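Local coordinates for protein glycosyl hydrolase (Aspergillus fumigatus, PDB 2X8R) that probably acts as a family 25 lysozyme, cleaving beta-1,4 linkages between N-acetylmuramic acid and N-acetylglucosamine in peptidoglycan, at residues A[5-10]-A[14-19]; A[27-32]-A[49-54]. One frame throughout, in Å; residues are numbered along the deposited sequence.

Interaction 1: residues A[5-10]-A[14-19]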
loop_
_atom_site.group_PDB
_atom_site.type_symbol
_atom_site.label_atom_id
_atom_site.label_comp_id
_atom_site.label_asym_id
_atom_site.label_seq_id
_atom_site.Cartn_x
_atom_site.Cartn_y
_atom_site.Cartn_z
ATOM N N GLN A 5 -9.202 11.095 -5.738
ATOM C CA GLN A 5 -9.590 10.530 -4.433
ATOM C C GLN A 5 -9.599 9.012 -4.528
ATOM O O GLN A 5 -10.031 8.417 -5.530
ATOM C CB GLN A 5 -10.995 11.013 -4.032
ATOM C CG GLN A 5 -11.554 10.445 -2.696
ATOM C CD GLN A 5 -10.838 11.005 -1.468
ATOM O OE1 GLN A 5 -10.367 10.249 -0.609
ATOM N NE2 GLN A 5 -10.748 12.334 -1.377
ATOM N N GLY A 6 -9.130 8.383 -3.468
ATOM C CA GLY A 6 -9.275 6.949 -3.310
ATOM C C GLY A 6 -9.349 6.645 -1.827
ATOM O O GLY A 6 -9.574 7.557 -0.989
ATOM N N PHE A 7 -9.170 5.373 -1.504
ATOM C CA PHE A 7 -9.261 4.934 -0.094
ATOM C C PHE A 7 -8.637 3.580 0.104
ATOM O O PHE A 7 -8.227 2.963 -0.865
ATOM C CB PHE A 7 -10.701 5.049 0.464
ATOM C CG PHE A 7 -11.763 4.114 -0.149
ATOM C CD1 PHE A 7 -12.556 3.345 0.703
ATOM C CD2 PHE A 7 -12.045 4.100 -1.513
ATOM C CE1 PHE A 7 -13.570 2.522 0.217
ATOM C CE2 PHE A 7 -13.086 3.288 -2.049
ATOM C CZ PHE A 7 -13.870 2.510 -1.184
ATOM N N ASP A 8 -8.494 3.165 1.359
ATOM C CA ASP A 8 -7.995 1.813 1.625
ATOM C C ASP A 8 -8.781 1.205 2.774
ATOM O O ASP A 8 -9.199 1.910 3.710
ATOM C CB ASP A 8 -6.483 1.803 1.878
ATOM C CG ASP A 8 -6.111 2.632 3.073
ATOM O OD1 ASP A 8 -6.148 2.093 4.214
ATOM O OD2 ASP A 8 -5.778 3.800 2.876
ATOM N N ILE A 9 -8.951 -0.110 2.701
ATOM C CA ILE A 9 -9.880 -0.841 3.545
ATOM C C ILE A 9 -9.292 -2.208 3.872
ATOM O O ILE A 9 -8.325 -2.626 3.263
ATOM C CB ILE A 9 -11.264 -1.016 2.872
ATOM C CG1 ILE A 9 -11.120 -1.674 1.478
ATOM C CG2 ILE A 9 -11.987 0.358 2.790
ATOM C CD1 ILE A 9 -12.480 -2.055 0.817
ATOM N N SER A 10 -9.901 -2.866 4.850
ATOM C CA SER A 10 -9.466 -4.187 5.346
ATOM C C SER A 10 -10.672 -4.886 6.008
ATOM O O SER A 10 -11.829 -4.386 5.946
ATOM C CB SER A 10 -8.344 -4.018 6.363
ATOM O OG SER A 10 -8.821 -3.438 7.619
ATOM N N LYS A 14 -16.504 -4.435 7.458
ATOM C CA LYS A 14 -17.204 -5.675 7.111
ATOM C C LYS A 14 -17.943 -5.588 5.798
ATOM O O LYS A 14 -18.215 -6.612 5.164
ATOM C CB LYS A 14 -18.272 -6.025 8.144
ATOM C CG LYS A 14 -17.822 -6.704 9.346
ATOM C CD LYS A 14 -19.013 -6.719 10.351
ATOM C CE LYS A 14 -18.569 -6.968 11.754
ATOM N NZ LYS A 14 -19.676 -6.589 12.744
ATOM N N SER A 15 -18.314 -4.365 5.437
ATOM C CA SER A 15 -19.134 -4.042 4.259
ATOM C C SER A 15 -18.741 -2.644 3.785
ATOM O O SER A 15 -18.624 -1.710 4.592
ATOM C CB SER A 15 -20.634 -4.070 4.634
ATOM O OG SER A 15 -21.459 -3.627 3.582
ATOM N N VAL A 16 -18.536 -2.512 2.479
ATOM C CA VAL A 16 -18.270 -1.229 1.870
ATOM C C VAL A 16 -19.192 -0.959 0.689
ATOM O O VAL A 16 -19.425 -1.829 -0.137
ATOM C CB VAL A 16 -16.762 -1.114 1.448
ATOM C CG1 VAL A 16 -16.525 0.134 0.468
ATOM C CG2 VAL A 16 -15.899 -1.068 2.710
ATOM N N ASN A 17 -19.761 0.243 0.639
ATOM C CA ASN A 17 -20.599 0.608 -0.498
ATOM C C ASN A 17 -19.696 1.226 -1.553
ATOM O O ASN A 17 -19.507 2.435 -1.591
ATOM C CB ASN A 17 -21.662 1.613 -0.074
ATOM C CG ASN A 17 -22.791 1.702 -1.062
ATOM O OD1 ASN A 17 -23.959 1.752 -0.659
ATOM N ND2 ASN A 17 -22.478 1.658 -2.339
ATOM N N PHE A 18 -19.106 0.391 -2.399
ATOM C CA PHE A 18 -18.224 0.905 -3.441
ATOM C C PHE A 18 -18.925 1.825 -4.451
ATOM O O PHE A 18 -18.320 2.770 -4.939
ATOM C CB PHE A 18 -17.601 -0.294 -4.161
ATOM C CG PHE A 18 -16.721 -1.106 -3.282
ATOM C CD1 PHE A 18 -15.416 -0.682 -3.011
ATOM C CD2 PHE A 18 -17.178 -2.310 -2.703
ATOM C CE1 PHE A 18 -14.585 -1.436 -2.188
ATOM C CE2 PHE A 18 -16.342 -3.073 -1.854
ATOM C CZ PHE A 18 -15.048 -2.624 -1.608
ATOM N N GLU A 19 -20.188 1.550 -4.754
ATOM C CA GLU A 19 -20.957 2.356 -5.706
ATOM C C GLU A 19 -21.049 3.773 -5.147
ATOM O O GLU A 19 -20.828 4.739 -5.882
ATOM C CB GLU A 19 -22.377 1.783 -5.869
ATOM C CG GLU A 19 -22.791 1.544 -7.280
ATOM C CD GLU A 19 -21.990 0.439 -7.891
ATOM O OE1 GLU A 19 -21.443 -0.366 -7.107
ATOM O OE2 GLU A 19 -21.887 0.355 -9.131
#
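V16 fills the hollow between F7 and I9 of the strand, with F18 of its own segment closing it. Its CG1 methyl meets the rim of F7, in the plane of that ring and 3.8 Å from F7 CE1; within 14-19 the same methyl sits 3.5 Å above the plane of F18, over the ring centre. The second branch, CG2, is turned to I9, where it lies 4.0 Å from I9 CD1. The F7 and F18 side chains cross at about a right angle, with F7 CZ 4.0 Å from F18 CD1. With chi1 at 55°, I9 carries CG1 between its backbone N and carbonyl carbon and sends CD1 out to the far rim of F18, 3.6 Å from F18 CZ. Each of the two strand residues thus touches both V16 and F18. N17, centre of an inverse gamma turn, takes the N-cap position ahead of helix 18-23. H47 of helix 44-53 covers I9, V16 and F18 from outside the two segments. Everything that meets across the contact is carbon and no hydrogen bond spans it, so the loop and helix start are held against strand 3-9 by methyls set against ring rims, while V16 CG1 on the F18 face shapes the surface they present: a mostly buried hydrophobic joint at the start of a beta-alpha-beta unit.

Interaction 2: residues A[27-32]-A[49-54]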
loop_
_atom_site.group_PDB
_atom_site.type_symbol
_atom_site.label_atom_id
_atom_site.label_comp_id
_atom_site.label_asym_id
_atom_site.label_seq_id
_atom_site.Cartn_x
_atom_site.Cartn_y
_atom_site.Cartn_z
ATOM N N GLN A 27 -11.896 6.815 -6.938
ATOM C CA GLN A 27 -11.597 6.150 -8.208
ATOM C C GLN A 27 -10.752 4.927 -8.021
ATOM O O GLN A 27 -10.585 4.139 -8.961
ATOM C CB GLN A 27 -10.907 7.123 -9.160
ATOM C CG GLN A 27 -11.708 8.399 -9.425
ATOM C CD GLN A 27 -12.973 8.143 -10.205
ATOM O OE1 GLN A 27 -13.942 8.913 -10.103
ATOM N NE2 GLN A 27 -12.992 7.075 -10.971
ATOM N N PHE A 28 -10.184 4.787 -6.829
ATOM C CA PHE A 28 -9.339 3.627 -6.570
ATOM C C PHE A 28 -9.400 3.231 -5.127
ATOM O O PHE A 28 -9.709 4.039 -4.234
ATOM C CB PHE A 28 -7.856 3.907 -6.936
ATOM C CG PHE A 28 -7.171 4.952 -6.046
ATOM C CD1 PHE A 28 -6.400 4.544 -4.948
ATOM C CD2 PHE A 28 -7.260 6.314 -6.339
ATOM C CE1 PHE A 28 -5.756 5.506 -4.143
ATOM C CE2 PHE A 28 -6.635 7.288 -5.538
ATOM C CZ PHE A 28 -5.870 6.869 -4.431
ATOM N N VAL A 29 -9.051 1.986 -4.894
ATOM C CA VAL A 29 -9.018 1.483 -3.508
ATOM C C VAL A 29 -7.943 0.401 -3.348
ATOM O O VAL A 29 -7.790 -0.462 -4.218
ATOM C CB VAL A 29 -10.413 0.905 -3.119
ATOM C CG1 VAL A 29 -10.819 -0.263 -4.027
ATOM C CG2 VAL A 29 -10.488 0.509 -1.642
ATOM N N MET A 30 -7.222 0.470 -2.226
ATOM C CA MET A 30 -6.265 -0.568 -1.830
ATOM C C MET A 30 -6.900 -1.388 -0.732
ATOM O O MET A 30 -7.562 -0.847 0.158
ATOM C CB MET A 30 -4.947 0.038 -1.345
ATOM C CG MET A 30 -4.163 0.725 -2.445
ATOM S SD MET A 30 -4.489 2.466 -2.609
ATOM C CE MET A 30 -3.737 3.068 -1.093
ATOM N N ILE A 31 -6.739 -2.702 -0.830
ATOM C CA ILE A 31 -7.544 -3.637 -0.000
ATOM C C ILE A 31 -6.632 -4.628 0.689
ATOM O O ILE A 31 -5.866 -5.291 0.011
ATOM C CB ILE A 31 -8.581 -4.430 -0.854
ATOM C CG1 ILE A 31 -9.504 -3.450 -1.615
ATOM C CG2 ILE A 31 -9.406 -5.369 0.086
ATOM C CD1 ILE A 31 -10.250 -4.152 -2.793
ATOM N N LYS A 32 -6.726 -4.752 2.008
ATOM C CA LYS A 32 -5.799 -5.656 2.711
ATOM C C LYS A 32 -6.023 -7.073 2.272
ATOM O O LYS A 32 -7.160 -7.575 2.370
ATOM C CB LYS A 32 -6.011 -5.608 4.216
ATOM C CG LYS A 32 -4.929 -6.396 4.928
ATOM C CD LYS A 32 -4.985 -6.196 6.449
ATOM C CE LYS A 32 -4.015 -7.145 7.128
ATOM N NZ LYS A 32 -4.200 -7.147 8.641
ATOM N N THR A 49 -14.062 -8.007 -5.114
ATOM C CA THR A 49 -15.149 -8.188 -6.079
ATOM C C THR A 49 -16.057 -6.984 -6.101
ATOM O O THR A 49 -16.457 -6.518 -7.190
ATOM C CB THR A 49 -15.942 -9.439 -5.719
ATOM O OG1 THR A 49 -15.043 -10.559 -5.698
ATOM C CG2 THR A 49 -17.049 -9.701 -6.737
ATOM N N GLY A 50 -16.404 -6.491 -4.911
ATOM C CA GLY A 50 -17.269 -5.299 -4.825
ATOM C C GLY A 50 -16.640 -4.116 -5.559
ATOM O O GLY A 50 -17.319 -3.400 -6.325
ATOM N N ALA A 51 -15.334 -3.914 -5.354
ATOM C CA ALA A 51 -14.647 -2.816 -6.010
ATOM C C ALA A 51 -14.645 -2.992 -7.530
ATOM O O ALA A 51 -14.815 -2.040 -8.262
ATOM C CB ALA A 51 -13.197 -2.679 -5.473
ATOM N N THR A 52 -14.492 -4.225 -7.992
ATOM C CA THR A 52 -14.407 -4.483 -9.419
ATOM C C THR A 52 -15.745 -4.135 -10.080
ATOM O O THR A 52 -15.781 -3.474 -11.109
ATOM C CB THR A 52 -14.078 -5.923 -9.690
ATOM O OG1 THR A 52 -12.862 -6.248 -9.042
ATOM C CG2 THR A 52 -13.871 -6.182 -11.203
ATOM N N LYS A 53 -16.826 -4.564 -9.449
ATOM C CA LYS A 53 -18.153 -4.419 -10.031
ATOM C C LYS A 53 -18.526 -2.945 -10.088
ATOM O O LYS A 53 -19.222 -2.504 -11.003
ATOM C CB LYS A 53 -19.171 -5.201 -9.207
ATOM C CG LYS A 53 -19.155 -6.709 -9.489
ATOM C CD LYS A 53 -20.246 -7.374 -8.692
ATOM C CE LYS A 53 -21.527 -7.474 -9.479
ATOM N NZ LYS A 53 -22.584 -8.197 -8.688
ATOM N N ALA A 54 -18.071 -2.182 -9.105
ATOM C CA ALA A 54 -18.319 -0.735 -9.041
ATOM C C ALA A 54 -17.488 0.110 -10.013
ATOM O O ALA A 54 -17.697 1.341 -10.115
ATOM C CB ALA A 54 -18.142 -0.221 -7.571
#
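V29 and A51 meet methyl to methyl where strand 26-35 backs onto helix 44-53. Followed outward, V29 leaves the strand toward the helix, but its CB stops 5.1 Å short of A51 CB and the branches do the work. CG1 falls between the backbone N and the carbonyl carbon (chi1 61°), which carries it forward to 3.7 Å from A51 CB. CG2, anti to the backbone N, diverges from the helix and lies among the side chains of F7 and I9 on strand 3-9. One branch therefore serves the helix and the other the neighbouring strand.

Two residues along the strand, I31 reaches the same methyl from a second direction: its chain is extended at chi2 (163°), and the tip CD1 comes to 4.2 Å from A51 CB, a looser touch than that of V29. A51 is a small knob set against both tips. The backbones stay well separated, V29 CA and A51 CA lying 7.5 Å apart. The strand is fixed by its own ladder, V29 pairing with L57 and G59 of strand 57-63, and the helix by its internal bonds, such as K53 N to T49 O at 3.0 Å. A helix packed through aliphatic side chains on the outside of a parallel sheet is the beta-alpha layering of TIM-like barrels, consistent with the family 25 fold.

Interactions 1 and 2 are adjoining pieces of one apolar layer on the outer side of the barrel sheet, their centres about 7 Å apart. The first seats a loop and the first turn of helix 18-23 on strand 3-9, the second helix 44-53 on strand 26-35. These strands are parallel neighbours, joined by probable backbone hydrogen bonds such as Q5 O to Q27 N at 2.8 Å. Partly exposed V16 brings interaction 1 toward the surface on its loop side, whereas V29, I31 and A51 of interaction 2 are all buried. Interaction 1, with 187 Å² buried, involves aromatic rings; interaction 2, with 81 Å², is purely aliphatic. F18 of the first touches A51 of the second, tying the two helices together.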